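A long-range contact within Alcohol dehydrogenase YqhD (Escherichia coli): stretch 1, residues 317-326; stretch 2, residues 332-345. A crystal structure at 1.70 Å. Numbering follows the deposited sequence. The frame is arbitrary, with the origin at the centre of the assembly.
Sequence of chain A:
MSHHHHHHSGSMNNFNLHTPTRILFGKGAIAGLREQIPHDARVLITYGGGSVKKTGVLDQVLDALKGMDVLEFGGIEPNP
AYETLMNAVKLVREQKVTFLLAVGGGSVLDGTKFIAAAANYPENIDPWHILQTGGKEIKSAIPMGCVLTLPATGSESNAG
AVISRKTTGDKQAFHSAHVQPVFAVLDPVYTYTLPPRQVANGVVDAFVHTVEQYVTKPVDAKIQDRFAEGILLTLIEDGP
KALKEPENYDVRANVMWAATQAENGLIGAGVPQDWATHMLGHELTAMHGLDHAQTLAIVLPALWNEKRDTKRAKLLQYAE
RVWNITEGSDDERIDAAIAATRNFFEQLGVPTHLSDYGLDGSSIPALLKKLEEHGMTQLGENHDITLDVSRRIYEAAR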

# COMPACT_ATOMS: atom_id res chain seq x y z
N GLN A 317 12.01 -22.08 0.42
CA GLN A 317 13.03 -21.09 0.07
C GLN A 317 12.96 -19.92 1.05
O GLN A 317 13.98 -19.44 1.54
N TYR A 318 11.74 -19.48 1.34
CA TYR A 318 11.49 -18.42 2.31
C TYR A 318 12.04 -18.81 3.68
O TYR A 318 12.72 -18.02 4.34
N ALA A 319 11.78 -20.05 4.08
CA ALA A 319 12.22 -20.53 5.40
C ALA A 319 13.74 -20.48 5.52
O ALA A 319 14.27 -20.04 6.53
N GLU A 320 14.42 -20.92 4.47
CA GLU A 320 15.88 -20.92 4.47
C GLU A 320 16.48 -19.52 4.32
O GLU A 320 17.34 -19.11 5.11
N ARG A 321 16.02 -18.77 3.31
CA ARG A 321 16.63 -17.49 2.95
C ARG A 321 16.29 -16.36 3.91
O ARG A 321 17.11 -15.49 4.16
N VAL A 322 15.07 -16.38 4.44
CA VAL A 322 14.64 -15.27 5.30
C VAL A 322 14.77 -15.63 6.79
O VAL A 322 15.15 -14.78 7.60
N TRP A 323 14.47 -16.87 7.15
CA TRP A 323 14.46 -17.25 8.57
C TRP A 323 15.60 -18.19 9.00
O TRP A 323 15.66 -18.61 10.16
N ASN A 324 16.48 -18.52 8.07
CA ASN A 324 17.61 -19.41 8.34
C ASN A 324 17.17 -20.77 8.86
O ASN A 324 17.86 -21.39 9.67
N ILE A 325 16.01 -21.24 8.40
CA ILE A 325 15.50 -22.55 8.77
C ILE A 325 15.97 -23.57 7.74
O ILE A 325 15.48 -23.59 6.60
N THR A 326 16.91 -24.42 8.13
CA THR A 326 17.54 -25.35 7.19
C THR A 326 17.41 -26.81 7.63
O THR A 326 17.51 -27.72 6.81
N GLU A 332 8.24 -29.81 8.61
CA GLU A 332 8.72 -29.14 9.82
C GLU A 332 9.27 -27.76 9.49
O GLU A 332 9.06 -26.80 10.24
N ARG A 333 10.00 -27.66 8.39
CA ARG A 333 10.59 -26.38 8.01
C ARG A 333 9.50 -25.37 7.65
O ARG A 333 9.56 -24.20 8.05
N ILE A 334 8.49 -25.82 6.91
CA ILE A 334 7.38 -24.95 6.53
C ILE A 334 6.59 -24.55 7.78
O ILE A 334 6.25 -23.37 7.95
N ASP A 335 6.31 -25.51 8.65
CA ASP A 335 5.63 -25.20 9.91
C ASP A 335 6.40 -24.16 10.71
O ASP A 335 5.80 -23.22 11.23
N ALA A 336 7.72 -24.30 10.79
CA ALA A 336 8.53 -23.36 11.55
C ALA A 336 8.52 -21.97 10.91
O ALA A 336 8.54 -20.96 11.62
N ALA A 337 8.50 -21.92 9.57
CA ALA A 337 8.48 -20.65 8.85
C ALA A 337 7.16 -19.93 9.08
O ALA A 337 7.14 -18.72 9.30
N ILE A 338 6.07 -20.67 9.02
CA ILE A 338 4.75 -20.10 9.29
C ILE A 338 4.68 -19.59 10.74
O ILE A 338 4.19 -18.48 10.99
N ALA A 339 5.19 -20.37 11.68
CA ALA A 339 5.17 -19.97 13.09
C ALA A 339 6.03 -18.73 13.34
O ALA A 339 5.64 -17.85 14.11
N ALA A 340 7.20 -18.67 12.70
CA ALA A 340 8.09 -17.52 12.85
C ALA A 340 7.42 -16.25 12.31
O ALA A 340 7.60 -15.16 12.86
N THR A 341 6.67 -16.40 11.22
CA THR A 341 5.97 -15.27 10.60
C THR A 341 4.85 -14.79 11.52
O THR A 341 4.70 -13.59 11.77
N ARG A 342 4.06 -15.73 12.03
CA ARG A 342 3.02 -15.41 12.98
C ARG A 342 3.61 -14.69 14.19
O ARG A 342 3.13 -13.64 14.59
N ASN A 343 4.68 -15.25 14.74
CA ASN A 343 5.32 -14.64 15.90
C ASN A 343 5.84 -13.23 15.62
O ASN A 343 5.72 -12.34 16.46
N PHE A 344 6.40 -13.03 14.43
CA PHE A 344 6.90 -11.72 14.03
C PHE A 344 5.75 -10.69 14.08
O PHE A 344 5.90 -9.61 14.67
N PHE A 345 4.61 -11.02 13.49
CA PHE A 345 3.44 -10.14 13.51
C PHE A 345 2.98 -9.87 14.95
O PHE A 345 2.75 -8.71 15.34

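Two helices cross at 54° with their axes 9.0 Å apart at closest approach, and small residues on the second helix make hollows for large side chains from the first stretch. The backbones come closest where alanine meets alanine: the CA atoms of Ala319 and Ala337 lie 5.1 Å apart, and Ala319 CB, pointing toward the other helix, meets Ala337 CB at 3.6 Å.

The main bump is Trp323. Its m rotamer (chi1 -70°, chi2 104°) places the indole in a hole formed by Ala337, Ala340, Thr341 and Phe344. Ala340 is the floor under one ring face: its CB sits 3.7 Å from the centroid of the six-membered ring, almost on the ring normal, a CH-pi contact. Phe344 CB closes the ring edge at 3.9 Å from Trp323 CH2, while the phenyl end, set by a t rotamer, leads away from the contact.

Ile325, m then t, fills the next hollow. Its CD1 lies 3.7 Å from Ala336 CB and 4.1 Å from Ala337 CB, pressing close enough to reach the backbone, with Ala337 N at 3.5 Å from CD1.

Polar groups deep in the packing are paired in a relay. Tyr318, in t, starts sideways but brings its hydroxyl across; Tyr318 OH donates to Thr341 OG1 at 2.6 Å and accepts from Trp323 NE1 at 3.0 Å. Thr341, in m, passes the chain on, its OG1 donating to Ala337 O at 2.8 Å. The tryptophan is thereby anchored at its nitrogen as well as by shape.

Arg333 covers the other end. From an m chi1 its chain extends along Ile325, with Arg333 CB 3.9 Å from Ile325 CG2, and Arg333 NH2 donates to Ile325 O at 3.2 Å. The same NH2 forms a salt bridge with Glu320 OE1, also at 3.2 Å, although its hydrogen bond there is weak.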

# COMPACT_ATOMS: atom_id res chain seq x y z
CB GLN A 317 12.87 -20.59 -1.37
CG GLN A 317 13.98 -19.62 -1.80
CD GLN A 317 13.99 -19.35 -3.30
OE1 GLN A 317 13.51 -20.15 -4.09
NE2 GLN A 317 14.54 -18.20 -3.69
CB TYR A 318 9.98 -18.14 2.35
CG TYR A 318 9.45 -17.31 3.50
CD1 TYR A 318 9.60 -15.94 3.53
CD2 TYR A 318 8.71 -17.91 4.52
CE1 TYR A 318 9.07 -15.16 4.56
CE2 TYR A 318 8.17 -17.14 5.57
CZ TYR A 318 8.36 -15.77 5.58
OH TYR A 318 7.84 -15.01 6.60
CB ALA A 319 11.72 -21.93 5.65
CB GLU A 320 16.38 -21.84 3.34
CG GLU A 320 17.88 -21.99 3.28
CD GLU A 320 18.30 -23.05 2.28
OE1 GLU A 320 17.74 -24.17 2.33
OE2 GLU A 320 19.16 -22.77 1.43
CB ARG A 321 16.21 -17.07 1.54
CG ARG A 321 16.72 -17.98 0.40
CD ARG A 321 18.11 -17.59 -0.05
NE ARG A 321 18.60 -18.49 -1.10
CZ ARG A 321 18.44 -18.28 -2.41
NH1 ARG A 321 17.81 -17.20 -2.83
NH2 ARG A 321 18.93 -19.15 -3.29
CB VAL A 322 13.19 -14.86 4.95
CG1 VAL A 322 12.64 -13.82 5.93
CG2 VAL A 322 13.14 -14.31 3.52
CB TRP A 323 13.12 -17.90 8.92
CG TRP A 323 11.99 -16.93 8.91
CD1 TRP A 323 11.02 -16.79 7.95
CD2 TRP A 323 11.72 -15.93 9.90
NE1 TRP A 323 10.17 -15.77 8.29
CE2 TRP A 323 10.58 -15.22 9.48
CE3 TRP A 323 12.34 -15.57 11.10
CZ2 TRP A 323 10.02 -14.18 10.23
CZ3 TRP A 323 11.80 -14.52 11.84
CH2 TRP A 323 10.65 -13.84 11.39
CB ASN A 324 18.59 -18.76 9.33
CG ASN A 324 19.97 -19.39 9.29
OD1 ASN A 324 20.37 -19.95 8.26
ND2 ASN A 324 20.69 -19.32 10.40
CB ILE A 325 13.95 -22.58 8.85
CG1 ILE A 325 13.44 -21.60 9.90
CG2 ILE A 325 13.45 -23.99 9.17
CD1 ILE A 325 11.94 -21.36 9.83
CB THR A 326 19.02 -25.02 7.00
OG1 THR A 326 19.67 -24.96 8.28
CG2 THR A 326 19.17 -23.67 6.31
CB GLU A 332 9.79 -29.98 10.51
CG GLU A 332 9.31 -31.28 11.10
CD GLU A 332 10.45 -32.15 11.59
OE1 GLU A 332 11.52 -32.13 10.95
OE2 GLU A 332 10.29 -32.87 12.60
CB ARG A 333 11.58 -26.55 6.85
CG ARG A 333 12.81 -27.38 7.22
CD ARG A 333 13.66 -27.68 5.98
NE ARG A 333 14.20 -26.45 5.43
CZ ARG A 333 14.60 -26.28 4.17
NH1 ARG A 333 14.54 -27.28 3.30
NH2 ARG A 333 15.07 -25.10 3.80
CB ILE A 334 6.45 -25.64 5.51
CG1 ILE A 334 7.19 -25.82 4.18
CG2 ILE A 334 5.16 -24.85 5.32
CD1 ILE A 334 6.41 -26.63 3.14
CB ASP A 335 5.44 -26.47 10.76
CG ASP A 335 4.31 -27.35 10.25
OD1 ASP A 335 3.68 -27.02 9.23
OD2 ASP A 335 4.06 -28.40 10.88
CB ALA A 336 9.95 -23.87 11.71
CB ALA A 337 8.71 -20.87 7.37
CB ILE A 338 3.62 -21.13 9.01
CG1 ILE A 338 3.54 -21.43 7.51
CG2 ILE A 338 2.27 -20.62 9.49
CD1 ILE A 338 2.56 -22.51 7.12
CB ALA A 339 5.62 -21.12 13.98
CB ALA A 340 9.44 -17.75 12.14
CB THR A 341 5.41 -15.65 9.22
OG1 THR A 341 6.47 -16.18 8.41
CG2 THR A 341 4.80 -14.45 8.51
CB ARG A 342 2.30 -16.69 13.42
CG ARG A 342 1.01 -16.42 14.16
CD ARG A 342 0.36 -17.74 14.62
NE ARG A 342 -0.22 -18.56 13.55
CZ ARG A 342 -1.38 -18.30 12.96
NH1 ARG A 342 -1.86 -19.11 12.02
NH2 ARG A 342 -2.08 -17.22 13.28
CB ASN A 343 6.46 -15.52 16.40
CG ASN A 343 7.15 -14.92 17.61
OD1 ASN A 343 6.59 -14.89 18.71
ND2 ASN A 343 8.36 -14.42 17.41
CB PHE A 344 7.53 -11.79 12.63
CG PHE A 344 7.97 -10.45 12.08
CD1 PHE A 344 8.97 -9.72 12.70
CD2 PHE A 344 7.39 -9.94 10.92
CE1 PHE A 344 9.38 -8.50 12.19
CE2 PHE A 344 7.79 -8.72 10.41
CZ PHE A 344 8.78 -7.99 11.05
CB PHE A 345 2.29 -10.73 12.70
CG PHE A 345 2.57 -10.85 11.21
CD1 PHE A 345 3.62 -10.17 10.62
CD2 PHE A 345 1.73 -11.62 10.42
CE1 PHE A 345 3.85 -10.28 9.24
CE2 PHE A 345 1.95 -11.74 9.06
CZ PHE A 345 3.02 -11.07 8.46